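Local coordinates for histidine triad protein (Plasmodium falciparum 3D7, PDB 5CS2) that probably hydrolyses diadenosine triphosphate to AMP and ADP, as a Fhit-like member of the histidine triad family, and binds cyclomarin A, at residues Y5-I8 against L9-E13; N79-C82 against N83-C86. All coordinates share one frame; numbering follows the deposited sequence.

Interaction 1 of 2, residues Y5-I8 against L9-E13; sequences YKNI and LEKLE
The last turns of the N-terminal helix, residues 4-11, and its Schellman C-cap bring 5-8 and 9-13 together in an i to i+4 contact. Four backbone hydrogen bonds hold it. Leu9 N donates to Tyr5 O at 3.0 Å, Glu10 N to Lys6 O, and Lys11 N to Asn7 O. Leu12 N closes the series on Ile8 O at 2.8 Å. Beyond it, Glu13 takes a positive phi of 61°, and its N bonds back to Glu10 O.

The outer face is polar. Lys6 NZ and Glu10 OE2 form a long salt bridge of 3.6 Å between two exposed side chains. The lysine chain is bent at its last two torsions, and Lys6 CE, at 3.4 Å from Glu10 OE2, is nearer that oxygen than NZ. Glu10 CG passes close to the Lys6 carbonyl oxygen, 3.2 Å from Lys6 O.

The inner face is apolar. Ile8 and Leu12 run side by side in the same direction, and Ile8 CG2 touches Leu12 CD1 at 3.6 Å. Ile8 CG2 stands opposite the backbone N (CG1 at chi1 -78°), which places this methyl beside the leucine.

Tyr5 and Leu9 rest on helix 72-93 and on Phe199 of helix 181-199, and the Tyr5 ring stacks with Tyr87. Asn7, Ile8 and Lys11 pack on Ile72 of the second subunit. At the C-cap, the backbones of Leu12 and Lys40 are hydrogen-bonded, and Glu13 OE2 makes a salt bridge to Lys40 NZ, between strands 35-38 and 42-46.

Interaction 2 of 2, residues N79-C82 against N83-C86; sequences NLLC and NFMC
Leu81 holds CG opposite its backbone N (chi1 -179°), while Met85 turns CG to the side of its own N (chi1 -71°). With these torsions the two side chains lie side by side and point the same way, one helical turn apart. Leu81 CD1 meets Met85 CG at 4.0 Å. The same methyl approaches the Phe84 ring obliquely, 4.4 Å from Phe84 CD2. Met85 CG also sits 3.3 Å from Leu81 O, so the thioether chain starts close to the backbone before it bends away.

On another side of the helix, Cys82 SG and Cys86 SG are 4.4 Å apart. This is van der Waals packing of two thiols, not a disulfide.

The backbone is regular alpha helix. Asn83 N, Phe84 N, Met85 N and Cys86 N bond to the carbonyls of Asn79, Leu80, Leu81 and Cys82. The bond from Met85 N to Leu81 O measures 2.8 Å.

The Asn83 amide leads away from 79-82. Its OD1 accepts from Lys4 NZ, and its ND2 donates to Tyr67 O of the second subunit. This satisfies both ends of a buried amide at the dimer contact.

The segment is the middle of helix 72-93, packed across the HIT-domain sheet. Leu81, Cys82 and Met85 lie on Leu58 of strand 56-60, and Cys82, Met85 and Cys86 touch Ile119 of strand 116-122. Phe84 turns to helix 4-11 and meets Phe199 of helix 181-199 edge-to-face.

In the fold
Both are i to i+4 contacts within one helix, the first ending in a C-cap, but they lie at different depths. Interaction 2 is wholly buried in the long helix against the sheet. Interaction 1 covers that helix from outside and is only partly buried. Its chemistry is split between a charged outer face and an apolar inner one, whereas interaction 2 joins mainly apolar and sulfur-bearing groups. The two touch directly: Leu9 CD1 reaches Phe84 CE1 at 3.7 Å, and Tyr5 CB lies 3.8 Å from Phe84 CD1. Phe84 is thus shared between them. Both also pack on the second subunit, so the two helices together contribute to the dimer interface.

Interaction 1 of 2, residues Y5-I8 against L9-E13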
ATOM      1  N   TYR A   5     -12.610  10.739  -7.155  1.00 27.37           N
ATOM      2  CA  TYR A   5     -11.711  10.108  -8.118  1.00 26.11           C
ATOM      3  C   TYR A   5     -11.241  11.050  -9.194  1.00 31.14           C
ATOM      4  O   TYR A   5     -10.090  10.939  -9.614  1.00 28.89           O
ATOM      5  CB  TYR A   5     -12.320   8.842  -8.668  1.00 25.82           C
ATOM      6  CG  TYR A   5     -12.504   7.860  -7.541  1.00 25.94           C
ATOM      7  CD1 TYR A   5     -11.399   7.306  -6.885  1.00 26.19           C
ATOM      8  CD2 TYR A   5     -13.768   7.587  -7.031  1.00 25.87           C
ATOM      9  CE1 TYR A   5     -11.555   6.482  -5.776  1.00 24.75           C
ATOM     10  CE2 TYR A   5     -13.940   6.744  -5.931  1.00 26.67           C
ATOM     11  CZ  TYR A   5     -12.828   6.189  -5.310  1.00 32.86           C
ATOM     12  OH  TYR A   5     -12.976   5.352  -4.233  1.00 31.71           O
ATOM     13  N   LYS A   6     -12.081  12.028  -9.575  1.00 28.45           N
ATOM     14  CA  LYS A   6     -11.723  13.052 -10.541  1.00 27.79           C
ATOM     15  C   LYS A   6     -10.637  13.893  -9.881  1.00 30.69           C
ATOM     16  O   LYS A   6      -9.662  14.253 -10.538  1.00 30.10           O
ATOM     17  CB  LYS A   6     -12.971  13.908 -10.877  1.00 30.08           C
ATOM     18  CG  LYS A   6     -12.732  14.995 -11.925  1.00 44.40           C
ATOM     19  CD  LYS A   6     -13.955  15.912 -12.063  1.00 60.46           C
ATOM     20  CE  LYS A   6     -13.611  17.339 -12.438  1.00 75.08           C
ATOM     21  NZ  LYS A   6     -13.185  17.473 -13.858  1.00 84.21           N
ATOM     22  N   ASN A   7     -10.770  14.153  -8.559  1.00 27.53           N
ATOM     23  CA  ASN A   7      -9.797  14.942  -7.810  1.00 25.40           C
ATOM     24  C   ASN A   7      -8.458  14.191  -7.724  1.00 27.28           C
ATOM     25  O   ASN A   7      -7.397  14.805  -7.843  1.00 26.63           O
ATOM     26  CB  ASN A   7     -10.323  15.274  -6.412  1.00 26.27           C
ATOM     27  CG  ASN A   7      -9.542  16.373  -5.729  1.00 56.21           C
ATOM     28  OD1 ASN A   7      -8.803  17.139  -6.357  1.00 51.99           O
ATOM     29  ND2 ASN A   7      -9.713  16.501  -4.427  1.00 54.75           N
ATOM     30  N   ILE A   8      -8.509  12.855  -7.585  1.00 24.38           N
ATOM     31  CA  ILE A   8      -7.276  12.064  -7.539  1.00 22.88           C
ATOM     32  C   ILE A   8      -6.576  12.173  -8.915  1.00 27.27           C
ATOM     33  O   ILE A   8      -5.377  12.431  -8.972  1.00 25.63           O
ATOM     34  CB  ILE A   8      -7.599  10.599  -7.169  1.00 24.33           C
ATOM     35  CG1 ILE A   8      -7.865  10.472  -5.648  1.00 23.14           C
ATOM     36  CG2 ILE A   8      -6.492   9.592  -7.657  1.00 23.30           C
ATOM     37  CD1 ILE A   8      -8.219   9.018  -5.165  1.00 23.66           C
ATOM     38  N   LEU A   9      -7.348  12.019 -10.009  1.00 25.14           N
ATOM     39  CA  LEU A   9      -6.812  12.099 -11.375  1.00 23.28           C
ATOM     40  C   LEU A   9      -6.155  13.437 -11.655  1.00 27.97           C
ATOM     41  O   LEU A   9      -5.096  13.488 -12.281  1.00 25.93           O
ATOM     42  CB  LEU A   9      -7.885  11.739 -12.417  1.00 22.65           C
ATOM     43  CG  LEU A   9      -8.331  10.283 -12.456  1.00 25.78           C
ATOM     44  CD1 LEU A   9      -9.494  10.137 -13.378  1.00 25.24           C
ATOM     45  CD2 LEU A   9      -7.206   9.340 -12.975  1.00 29.30           C
ATOM     46  N   GLU A  10      -6.722  14.519 -11.095  1.00 25.83           N
ATOM     47  CA  GLU A  10      -6.129  15.848 -11.226  1.00 26.58           C
ATOM     48  C   GLU A  10      -4.779  15.856 -10.508  1.00 28.76           C
ATOM     49  O   GLU A  10      -3.789  16.315 -11.080  1.00 28.46           O
ATOM     50  CB  GLU A  10      -7.078  16.923 -10.661  1.00 28.85           C
ATOM     51  CG  GLU A  10      -8.381  17.043 -11.455  1.00 48.99           C
ATOM     52  CD  GLU A  10      -9.568  17.761 -10.820  1.00 87.28           C
ATOM     53  OE1 GLU A  10      -9.624  17.861  -9.571  1.00 93.10           O
ATOM     54  OE2 GLU A  10     -10.470  18.187 -11.579  1.00 83.52           O
ATOM     55  N   LYS A  11      -4.714  15.254  -9.296  1.00 26.75           N
ATOM     56  CA  LYS A  11      -3.471  15.168  -8.524  1.00 27.10           C
ATOM     57  C   LYS A  11      -2.427  14.307  -9.231  1.00 29.41           C
ATOM     58  O   LYS A  11      -1.224  14.566  -9.092  1.00 29.37           O
ATOM     59  CB  LYS A  11      -3.736  14.651  -7.101  1.00 29.38           C
ATOM     60  CG  LYS A  11      -4.546  15.641  -6.273  1.00 44.02           C
ATOM     61  CD  LYS A  11      -4.844  15.154  -4.868  1.00 54.04           C
ATOM     62  CE  LYS A  11      -5.677  16.160  -4.097  1.00 63.91           C
ATOM     63  NZ  LYS A  11      -4.938  17.427  -3.826  1.00 73.89           N
ATOM     64  N   LEU A  12      -2.889  13.276  -9.980  1.00 25.08           N
ATOM     65  CA  LEU A  12      -2.010  12.375 -10.733  1.00 23.07           C
ATOM     66  C   LEU A  12      -1.605  13.001 -12.070  1.00 25.31           C
ATOM     67  O   LEU A  12      -0.828  12.394 -12.825  1.00 26.39           O
ATOM     68  CB  LEU A  12      -2.702  11.004 -10.980  1.00 21.98           C
ATOM     69  CG  LEU A  12      -3.013  10.108  -9.770  1.00 23.56           C
ATOM     70  CD1 LEU A  12      -3.902   8.977 -10.153  1.00 22.77           C
ATOM     71  CD2 LEU A  12      -1.748   9.556  -9.165  1.00 28.19           C
ATOM     72  N   GLU A  13      -2.174  14.182 -12.404  1.00 23.87           N
ATOM     73  CA  GLU A  13      -1.928  14.909 -13.655  1.00 24.96           C
ATOM     74  C   GLU A  13      -2.341  14.067 -14.869  1.00 28.96           C
ATOM     75  O   GLU A  13      -1.741  14.156 -15.941  1.00 30.40           O
ATOM     76  CB  GLU A  13      -0.479  15.445 -13.730  1.00 27.03           C
ATOM     77  CG  GLU A  13      -0.145  16.421 -12.613  1.00 37.19           C
ATOM     78  CD  GLU A  13       1.006  17.388 -12.830  1.00 61.88           C
ATOM     79  OE1 GLU A  13       1.574  17.420 -13.945  1.00 57.26           O
ATOM     80  OE2 GLU A  13       1.343  18.114 -11.867  1.00 57.03           O
TER

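Interaction 2 of 2, residues N79-C82 against N83-C86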
ATOM      1  N   ASN A  79       0.177   5.619  -4.632  1.00 17.48           N
ATOM      2  CA  ASN A  79      -0.847   5.205  -3.681  1.00 18.02           C
ATOM      3  C   ASN A  79      -2.211   5.767  -4.005  1.00 20.20           C
ATOM      4  O   ASN A  79      -3.199   5.043  -3.837  1.00 20.50           O
ATOM      5  CB  ASN A  79      -0.413   5.472  -2.270  1.00 18.98           C
ATOM      6  CG  ASN A  79       0.530   4.363  -1.841  1.00 21.16           C
ATOM      7  OD1 ASN A  79       0.190   3.172  -1.833  1.00 20.98           O
ATOM      8  ND2 ASN A  79       1.784   4.716  -1.637  1.00 21.59           N
ATOM      9  N   LEU A  80      -2.274   6.992  -4.509  1.00 19.17           N
ATOM     10  CA  LEU A  80      -3.551   7.535  -5.004  1.00 18.86           C
ATOM     11  C   LEU A  80      -3.995   6.740  -6.239  1.00 22.11           C
ATOM     12  O   LEU A  80      -5.172   6.406  -6.359  1.00 21.85           O
ATOM     13  CB  LEU A  80      -3.453   9.025  -5.310  1.00 18.43           C
ATOM     14  CG  LEU A  80      -3.234   9.963  -4.110  1.00 23.13           C
ATOM     15  CD1 LEU A  80      -3.128  11.396  -4.590  1.00 24.46           C
ATOM     16  CD2 LEU A  80      -4.353   9.834  -3.053  1.00 23.60           C
ATOM     17  N   LEU A  81      -3.034   6.357  -7.125  1.00 19.85           N
ATOM     18  CA  LEU A  81      -3.358   5.509  -8.283  1.00 18.84           C
ATOM     19  C   LEU A  81      -3.898   4.143  -7.839  1.00 20.83           C
ATOM     20  O   LEU A  81      -4.845   3.627  -8.412  1.00 19.57           O
ATOM     21  CB  LEU A  81      -2.097   5.338  -9.184  1.00 18.02           C
ATOM     22  CG  LEU A  81      -2.317   4.494 -10.433  1.00 21.53           C
ATOM     23  CD1 LEU A  81      -3.416   5.121 -11.339  1.00 21.59           C
ATOM     24  CD2 LEU A  81      -1.034   4.376 -11.233  1.00 20.88           C
ATOM     25  N   CYS A  82      -3.297   3.550  -6.801  1.00 18.14           N
ATOM     26  CA  CYS A  82      -3.763   2.293  -6.248  1.00 18.11           C
ATOM     27  C   CYS A  82      -5.221   2.386  -5.806  1.00 19.84           C
ATOM     28  O   CYS A  82      -6.019   1.512  -6.164  1.00 19.05           O
ATOM     29  CB  CYS A  82      -2.879   1.832  -5.094  1.00 18.61           C
ATOM     30  SG  CYS A  82      -3.393   0.245  -4.408  1.00 22.31           S
ATOM     31  N   ASN A  83      -5.538   3.397  -5.005  1.00 18.34           N
ATOM     32  CA  ASN A  83      -6.912   3.588  -4.499  1.00 19.21           C
ATOM     33  C   ASN A  83      -7.885   3.768  -5.690  1.00 21.48           C
ATOM     34  O   ASN A  83      -8.915   3.088  -5.737  1.00 19.80           O
ATOM     35  CB  ASN A  83      -6.955   4.785  -3.554  1.00 20.34           C
ATOM     36  CG  ASN A  83      -8.225   4.819  -2.761  1.00 26.72           C
ATOM     37  OD1 ASN A  83      -9.209   5.437  -3.168  1.00 26.89           O
ATOM     38  ND2 ASN A  83      -8.207   4.220  -1.595  1.00 22.90           N
ATOM     39  N   PHE A  84      -7.506   4.617  -6.664  1.00 19.38           N
ATOM     40  CA  PHE A  84      -8.281   4.868  -7.886  1.00 18.63           C
ATOM     41  C   PHE A  84      -8.500   3.554  -8.641  1.00 21.49           C
ATOM     42  O   PHE A  84      -9.619   3.283  -9.087  1.00 20.21           O
ATOM     43  CB  PHE A  84      -7.569   5.892  -8.776  1.00 19.86           C
ATOM     44  CG  PHE A  84      -8.255   6.129 -10.111  1.00 20.37           C
ATOM     45  CD1 PHE A  84      -9.423   6.890 -10.186  1.00 23.06           C
ATOM     46  CD2 PHE A  84      -7.780   5.522 -11.272  1.00 22.98           C
ATOM     47  CE1 PHE A  84     -10.062   7.103 -11.413  1.00 24.14           C
ATOM     48  CE2 PHE A  84      -8.453   5.696 -12.497  1.00 25.89           C
ATOM     49  CZ  PHE A  84      -9.571   6.508 -12.559  1.00 24.07           C
ATOM     50  N   MET A  85      -7.419   2.721  -8.815  1.00 17.35           N
ATOM     51  CA  MET A  85      -7.551   1.466  -9.549  1.00 17.97           C
ATOM     52  C   MET A  85      -8.389   0.422  -8.831  1.00 22.64           C
ATOM     53  O   MET A  85      -9.087  -0.328  -9.494  1.00 21.94           O
ATOM     54  CB  MET A  85      -6.178   0.900  -9.953  1.00 18.60           C
ATOM     55  CG  MET A  85      -5.498   1.711 -11.045  1.00 19.65           C
ATOM     56  SD  MET A  85      -6.541   2.036 -12.541  1.00 20.69           S
ATOM     57  CE  MET A  85      -7.084   0.501 -12.917  1.00 18.80           C
ATOM     58  N   CYS A  86      -8.416   0.419  -7.470  1.00 19.29           N
ATOM     59  CA  CYS A  86      -9.313  -0.486  -6.760  1.00 20.21           C
ATOM     60  C   CYS A  86     -10.753  -0.091  -7.046  1.00 24.05           C
ATOM     61  O   CYS A  86     -11.592  -0.968  -7.220  1.00 24.33           O
ATOM     62  CB  CYS A  86      -9.030  -0.498  -5.267  1.00 21.19           C
ATOM     63  SG  CYS A  86      -7.500  -1.336  -4.859  1.00 25.16           S
TER